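Local coordinates for protein trichothecene 3-O-acetyltransferase (PDB 2RKV) that probably catalyses transfer of an acetyl group from acetyl-coenzyme A to the 3-hydroxyl of trichothecene mycotoxins, at residues R48-E51 and W55-G58; K257-D262 and R333-L338. One frame throughout, in Å; residues are numbered along the deposited sequence.

Contact 1: residues R48-E51 and W55-G58; sequences RFSE and WVAG
Ser50 and Ala57 bring the two backbones nearest, 6.1 Å between their CA atoms, where the last turn of helix 35-52 faces the short 3-10 turn 55-57 that follows it. That turn is closed by Gly58 N bonding to Trp55 O at 2.9 Å. Val56 makes the main side-chain contact. Its CB points at the helix, and both methyls lie over the same face of the Phe49 ring: CG1 is 4.2 Å from the ring centroid and 27° off the normal, a CH-pi contact, and approaches CZ to 3.8 Å, while CG2 stands over the ring centre. Phe49 offers this face because its CG is anti to the backbone N (chi1 -168°), carrying the ring out beside the turn. CG2 also reaches Ser50, 4.1 Å from its CA. The methyl of Ala57 meets Ser50 OG at 4.0 Å, a van der Waals touch, since that hydroxyl is hydrogen-bonded to Leu46 O one turn back in the helix. No hydrogen bond joins the segments, and between them the contact is apolar packing. Beyond it, Phe49 packs on Val167, Leu170, Leu171 and Ala174 of helix 161-176, and Gly58, backbone-bonded to Val136, leads into strand 59-63.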
loop_
_atom_site.group_PDB
_atom_site.type_symbol
_atom_site.label_atom_id
_atom_site.label_comp_id
_atom_site.label_asym_id
_atom_site.label_seq_id
_atom_site.Cartn_x
_atom_site.Cartn_y
_atom_site.Cartn_z
ATOM N N ARG A 48 13.624 -20.060 -10.286
ATOM C CA ARG A 48 14.683 -20.062 -9.266
ATOM C C ARG A 48 14.178 -19.636 -7.893
ATOM O O ARG A 48 14.526 -20.238 -6.873
ATOM C CB ARG A 48 15.829 -19.146 -9.684
ATOM C CG ARG A 48 16.710 -19.765 -10.733
ATOM C CD ARG A 48 18.051 -19.068 -10.749
ATOM N NE ARG A 48 17.942 -17.846 -11.518
ATOM C CZ ARG A 48 18.218 -17.759 -12.811
ATOM N NH1 ARG A 48 18.085 -16.599 -13.433
ATOM N NH2 ARG A 48 18.631 -18.832 -13.476
ATOM N N PHE A 49 13.352 -18.597 -7.876
ATOM C CA PHE A 49 12.810 -18.079 -6.628
ATOM C C PHE A 49 11.939 -19.147 -5.954
ATOM O O PHE A 49 12.072 -19.404 -4.749
ATOM C CB PHE A 49 12.024 -16.798 -6.929
ATOM C CG PHE A 49 11.640 -15.987 -5.707
ATOM C CD1 PHE A 49 10.772 -14.903 -5.849
ATOM C CD2 PHE A 49 12.145 -16.280 -4.439
ATOM C CE1 PHE A 49 10.400 -14.126 -4.749
ATOM C CE2 PHE A 49 11.772 -15.503 -3.327
ATOM C CZ PHE A 49 10.907 -14.419 -3.497
ATOM N N SER A 50 11.072 -19.783 -6.744
ATOM C CA SER A 50 10.170 -20.830 -6.248
ATOM C C SER A 50 10.933 -22.036 -5.709
ATOM O O SER A 50 10.530 -22.656 -4.722
ATOM C CB SER A 50 9.228 -21.304 -7.361
ATOM O OG SER A 50 8.464 -20.225 -7.849
ATOM N N GLU A 51 12.043 -22.361 -6.363
ATOM C CA GLU A 51 12.871 -23.470 -5.908
ATOM C C GLU A 51 13.493 -23.143 -4.553
ATOM O O GLU A 51 13.511 -23.993 -3.654
ATOM C CB GLU A 51 13.934 -23.815 -6.956
ATOM C CG GLU A 51 13.335 -24.460 -8.195
ATOM C CD GLU A 51 14.310 -24.579 -9.351
ATOM O OE1 GLU A 51 15.288 -23.797 -9.410
ATOM O OE2 GLU A 51 14.082 -25.452 -10.215
ATOM N N TRP A 55 7.037 -21.427 -0.928
ATOM C CA TRP A 55 5.738 -20.854 -0.567
ATOM C C TRP A 55 5.320 -19.657 -1.420
ATOM O O TRP A 55 4.129 -19.347 -1.487
ATOM C CB TRP A 55 5.614 -20.556 0.937
ATOM C CG TRP A 55 6.523 -19.479 1.463
ATOM C CD1 TRP A 55 7.654 -19.649 2.222
ATOM C CD2 TRP A 55 6.345 -18.060 1.319
ATOM N NE1 TRP A 55 8.197 -18.420 2.545
ATOM C CE2 TRP A 55 7.421 -17.431 1.996
ATOM C CE3 TRP A 55 5.389 -17.257 0.672
ATOM C CZ2 TRP A 55 7.568 -16.035 2.043
ATOM C CZ3 TRP A 55 5.535 -15.868 0.719
ATOM C CH2 TRP A 55 6.621 -15.274 1.397
ATOM N N VAL A 56 6.275 -19.000 -2.085
ATOM C CA VAL A 56 5.910 -17.843 -2.929
ATOM C C VAL A 56 4.978 -18.248 -4.090
ATOM O O VAL A 56 4.250 -17.415 -4.625
ATOM C CB VAL A 56 7.145 -17.043 -3.467
ATOM C CG1 VAL A 56 8.013 -16.543 -2.305
ATOM C CG2 VAL A 56 7.978 -17.877 -4.463
ATOM N N ALA A 57 5.013 -19.525 -4.466
ATOM C CA ALA A 57 4.149 -20.059 -5.525
ATOM C C ALA A 57 2.812 -20.584 -4.987
ATOM O O ALA A 57 2.018 -21.158 -5.735
ATOM C CB ALA A 57 4.887 -21.168 -6.304
ATOM N N GLY A 58 2.567 -20.373 -3.694
ATOM C CA GLY A 58 1.390 -20.917 -3.030
ATOM C C GLY A 58 0.148 -20.051 -3.173
ATOM O O GLY A 58 0.134 -19.081 -3.941
#

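Contact 2: residues K257-D262 and R333-L338; sequences KFVSTD and RLRSEL. With COA (coenzyme A), chain B.
Arg335 of helix 327-335 reaches across to Phe258 and Ser260, just ahead of helix 261-277; the CA atoms of Val259 and Arg335 lie 6.2 Å apart. The close packing between the segments centres on this arginine. Its CB rests on Val259 CG1 at 3.9 Å and its CG on Phe258 O at 3.4 Å, after which bends at chi2 (57°) and chi3 (45°) fold the chain toward the cofactor. Leu338 CD1 sits over one guanidinium face and Phe258 CE1 over the other, while the diphosphate of coenzyme A lies at the edge. There NH2 bonds to COA O2A at 3.1 Å, and NH1 makes a longer bond to O2A and a weak, bent one to O5A. A second tight part is the offset, nearly parallel stack of Phe258 on the adenine, with COA C4A 3.3 Å above the phenyl plane. The outer side is much looser: Ser336, exposed, turns its hydroxyl back to Arg333 O at 2.8 Å.

Ser260 is the N-cap of helix 261-277: OG accepts from Asp263 N and donates to COA O5A. Asp263 in turn forms a salt bridge with Arg335 NE, steadying the guanidinium. Thr261 N and OG1 both bond to COA O9A of the 3'-phosphate, at 2.9 and 2.7 Å. With the arginine on the diphosphate and the helix start on the 3'-phosphate, the two segments probably offset the charge of both groups and fix the cofactor at two points.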
loop_
_atom_site.group_PDB
_atom_site.type_symbol
_atom_site.label_atom_id
_atom_site.label_comp_id
_atom_site.label_asym_id
_atom_site.label_seq_id
_atom_site.Cartn_x
_atom_site.Cartn_y
_atom_site.Cartn_z
ATOM N N LYS A 257 9.952 17.238 19.064
ATOM C CA LYS A 257 11.334 17.619 18.741
ATOM C C LYS A 257 11.568 17.817 17.244
ATOM O O LYS A 257 12.297 18.724 16.836
ATOM C CB LYS A 257 12.318 16.559 19.258
ATOM C CG LYS A 257 12.390 16.412 20.774
ATOM C CD LYS A 257 13.280 17.472 21.390
ATOM C CE LYS A 257 13.502 17.208 22.864
ATOM N NZ LYS A 257 14.305 18.292 23.454
ATOM N N PHE A 258 10.972 16.943 16.434
ATOM C CA PHE A 258 11.153 16.980 14.986
ATOM C C PHE A 258 9.994 16.262 14.315
ATOM O O PHE A 258 9.303 15.458 14.949
ATOM C CB PHE A 258 12.481 16.314 14.581
ATOM C CG PHE A 258 12.527 14.833 14.857
ATOM C CD1 PHE A 258 12.015 13.925 13.933
ATOM C CD2 PHE A 258 13.065 14.351 16.053
ATOM C CE1 PHE A 258 12.039 12.546 14.192
ATOM C CE2 PHE A 258 13.101 12.988 16.321
ATOM C CZ PHE A 258 12.587 12.079 15.384
ATOM N N VAL A 259 9.776 16.578 13.044
ATOM C CA VAL A 259 8.889 15.769 12.207
ATOM C C VAL A 259 9.641 15.368 10.941
ATOM O O VAL A 259 10.724 15.879 10.679
ATOM C CB VAL A 259 7.567 16.500 11.854
ATOM C CG1 VAL A 259 6.728 16.720 13.112
ATOM C CG2 VAL A 259 7.830 17.812 11.078
ATOM N N SER A 260 9.065 14.448 10.172
ATOM C CA SER A 260 9.684 13.980 8.937
ATOM C C SER A 260 9.066 14.630 7.701
ATOM O O SER A 260 7.984 15.248 7.756
ATOM C CB SER A 260 9.505 12.466 8.815
ATOM O OG SER A 260 8.141 12.127 8.643
ATOM N N THR A 261 9.754 14.450 6.574
ATOM C CA THR A 261 9.229 14.825 5.268
ATOM C C THR A 261 7.848 14.189 5.062
ATOM O O THR A 261 6.891 14.867 4.674
ATOM C CB THR A 261 10.214 14.383 4.148
ATOM O OG1 THR A 261 11.474 15.046 4.334
ATOM C CG2 THR A 261 9.679 14.744 2.777
ATOM N N ASP A 262 7.759 12.887 5.341
ATOM C CA ASP A 262 6.512 12.137 5.217
ATOM C C ASP A 262 5.407 12.717 6.118
ATOM O O ASP A 262 4.269 12.891 5.680
ATOM C CB ASP A 262 6.772 10.662 5.532
ATOM C CG ASP A 262 5.673 9.750 5.039
ATOM O OD1 ASP A 262 4.531 9.855 5.554
ATOM O OD2 ASP A 262 5.976 8.924 4.136
ATOM N N ARG A 333 0.683 16.221 15.395
ATOM C CA ARG A 333 -0.340 15.204 15.686
ATOM C C ARG A 333 0.112 13.843 15.176
ATOM O O ARG A 333 -0.013 12.839 15.868
ATOM C CB ARG A 333 -1.677 15.533 15.027
ATOM C CG ARG A 333 -2.341 16.804 15.529
ATOM C CD ARG A 333 -3.551 17.149 14.683
ATOM N NE ARG A 333 -4.136 18.433 15.086
ATOM C CZ ARG A 333 -5.053 18.577 16.046
ATOM N NH1 ARG A 333 -5.506 17.531 16.726
ATOM N NH2 ARG A 333 -5.517 19.786 16.330
ATOM N N LEU A 334 0.612 13.822 13.943
ATOM C CA LEU A 334 1.003 12.561 13.319
ATOM C C LEU A 334 2.210 11.940 14.017
ATOM O O LEU A 334 2.177 10.775 14.408
ATOM C CB LEU A 334 1.252 12.745 11.820
ATOM C CG LEU A 334 0.068 13.333 11.036
ATOM C CD1 LEU A 334 0.403 13.453 9.557
ATOM C CD2 LEU A 334 -1.222 12.534 11.238
ATOM N N ARG A 335 3.263 12.730 14.186
ATOM C CA ARG A 335 4.502 12.245 14.800
ATOM C C ARG A 335 4.297 11.756 16.245
ATOM O O ARG A 335 4.961 10.816 16.677
ATOM C CB ARG A 335 5.595 13.328 14.694
ATOM C CG ARG A 335 6.944 13.029 15.344
ATOM C CD ARG A 335 7.616 11.759 14.843
ATOM N NE ARG A 335 7.591 11.608 13.387
ATOM C CZ ARG A 335 8.269 10.664 12.733
ATOM N NH1 ARG A 335 8.178 10.567 11.411
ATOM N NH2 ARG A 335 9.032 9.814 13.407
ATOM N N SER A 336 3.339 12.355 16.958
ATOM C CA SER A 336 3.093 12.028 18.377
ATOM C C SER A 336 2.663 10.571 18.623
ATOM O O SER A 336 2.743 10.083 19.750
ATOM C CB SER A 336 2.069 12.989 18.987
ATOM O OG SER A 336 0.754 12.691 18.550
ATOM N N GLU A 337 2.205 9.898 17.567
ATOM C CA GLU A 337 1.702 8.521 17.663
ATOM C C GLU A 337 2.727 7.459 17.253
ATOM O O GLU A 337 2.411 6.273 17.233
ATOM C CB GLU A 337 0.425 8.358 16.825
ATOM C CG GLU A 337 -0.834 8.853 17.513
ATOM C CD GLU A 337 -1.086 8.093 18.808
ATOM O OE1 GLU A 337 -1.387 6.869 18.768
ATOM O OE2 GLU A 337 -0.940 8.718 19.867
ATOM N N LEU A 338 3.943 7.885 16.914
ATOM C CA LEU A 338 4.935 6.961 16.356
ATOM C C LEU A 338 5.967 6.442 17.353
ATOM O O LEU A 338 6.975 5.851 16.955
ATOM C CB LEU A 338 5.639 7.596 15.153
ATOM C CG LEU A 338 4.751 7.854 13.940
ATOM C CD1 LEU A 338 5.543 8.581 12.865
ATOM C CD2 LEU A 338 4.130 6.542 13.402
HETATM N N1A COA B . 16.459 14.922 14.434
HETATM C C2A COA B . 15.763 15.343 13.320
HETATM N N3A COA B . 15.102 14.428 12.525
HETATM C C4A COA B . 15.145 13.110 12.854
HETATM C C5A COA B . 15.840 12.667 13.981
HETATM C C6A COA B . 16.511 13.586 14.784
HETATM N N6A COA B . 17.389 13.158 15.696
HETATM N N7A COA B . 15.705 11.319 14.059
HETATM C C8A COA B . 14.946 10.903 13.016
HETATM N N9A COA B . 14.595 12.001 12.266
HETATM C C1B COA B . 13.817 12.011 11.019
HETATM C C2B COA B . 14.663 11.454 9.893
HETATM O O2B COA B . 15.553 12.414 9.401
HETATM C C3B COA B . 13.592 11.073 8.900
HETATM O O3B COA B . 13.075 12.232 8.321
HETATM P P3B COA B . 13.317 12.562 6.784
HETATM O O7A COA B . 12.797 11.397 5.969
HETATM O O8A COA B . 14.805 12.741 6.623
HETATM O O9A COA B . 12.591 13.840 6.468
HETATM C C4B COA B . 12.466 10.610 9.783
HETATM O O4B COA B . 12.686 11.159 11.075
HETATM C C5B COA B . 12.402 9.104 9.825
HETATM O O5B COA B . 11.183 8.910 10.466
HETATM P P1A COA B . 10.416 7.520 10.366
HETATM O O1A COA B . 11.397 6.358 10.503
HETATM O O2A COA B . 9.305 7.506 11.389
HETATM O O3A COA B . 9.923 7.397 8.851
HETATM P P2A COA B . 9.018 8.423 8.034
HETATM O O4A COA B . 9.693 8.673 6.706
HETATM O O5A COA B . 8.644 9.650 8.815
HETATM O O6A COA B . 7.692 7.574 7.790
HETATM C CBP COA B . 5.916 6.119 8.400
HETATM C CCP COA B . 6.776 7.304 8.835
HETATM C CDP COA B . 5.170 6.483 7.114
HETATM C CEP COA B . 4.870 5.835 9.476
HETATM C CAP COA B . 6.860 4.927 8.186
HETATM O OAP COA B . 7.539 4.595 9.381
HETATM C C9P COA B . 6.129 3.707 7.728
HETATM O O9P COA B . 5.616 2.828 8.687
HETATM N N8P COA B . 6.027 3.556 6.415
HETATM C C7P COA B . 5.315 2.460 5.807
HETATM C C6P COA B . 3.814 2.701 5.868
HETATM C C5P COA B . 3.174 1.532 5.182
HETATM O O5P COA B . 3.521 0.371 5.483
HETATM N N4P COA B . 2.259 1.821 4.266
#

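Overall arrangement
From the N terminus, contact 1 comes first: only three residues separate its segments, and it closes the tight turn between helix 35-52 and strand 59-63, in the N-terminal part of the chain. The chain completes this loop before contact 2 opens, so the two stand in series and neither nest nor cross. Contact 2 closes a far longer loop of 70 residues, which takes in the remainder of helix 261-277 and strands 286-294 and 310-318 before helix 327-335 returns to the start of helix 261-277. The centres of contact 1 and contact 2 lie about 38 Å apart, on opposite sides of the chain's centre. Contact 1 ties helix 35-52 to the approach to strand 59-63, whereas contact 2 joins helix 327-335 to the N-terminal start of helix 261-277.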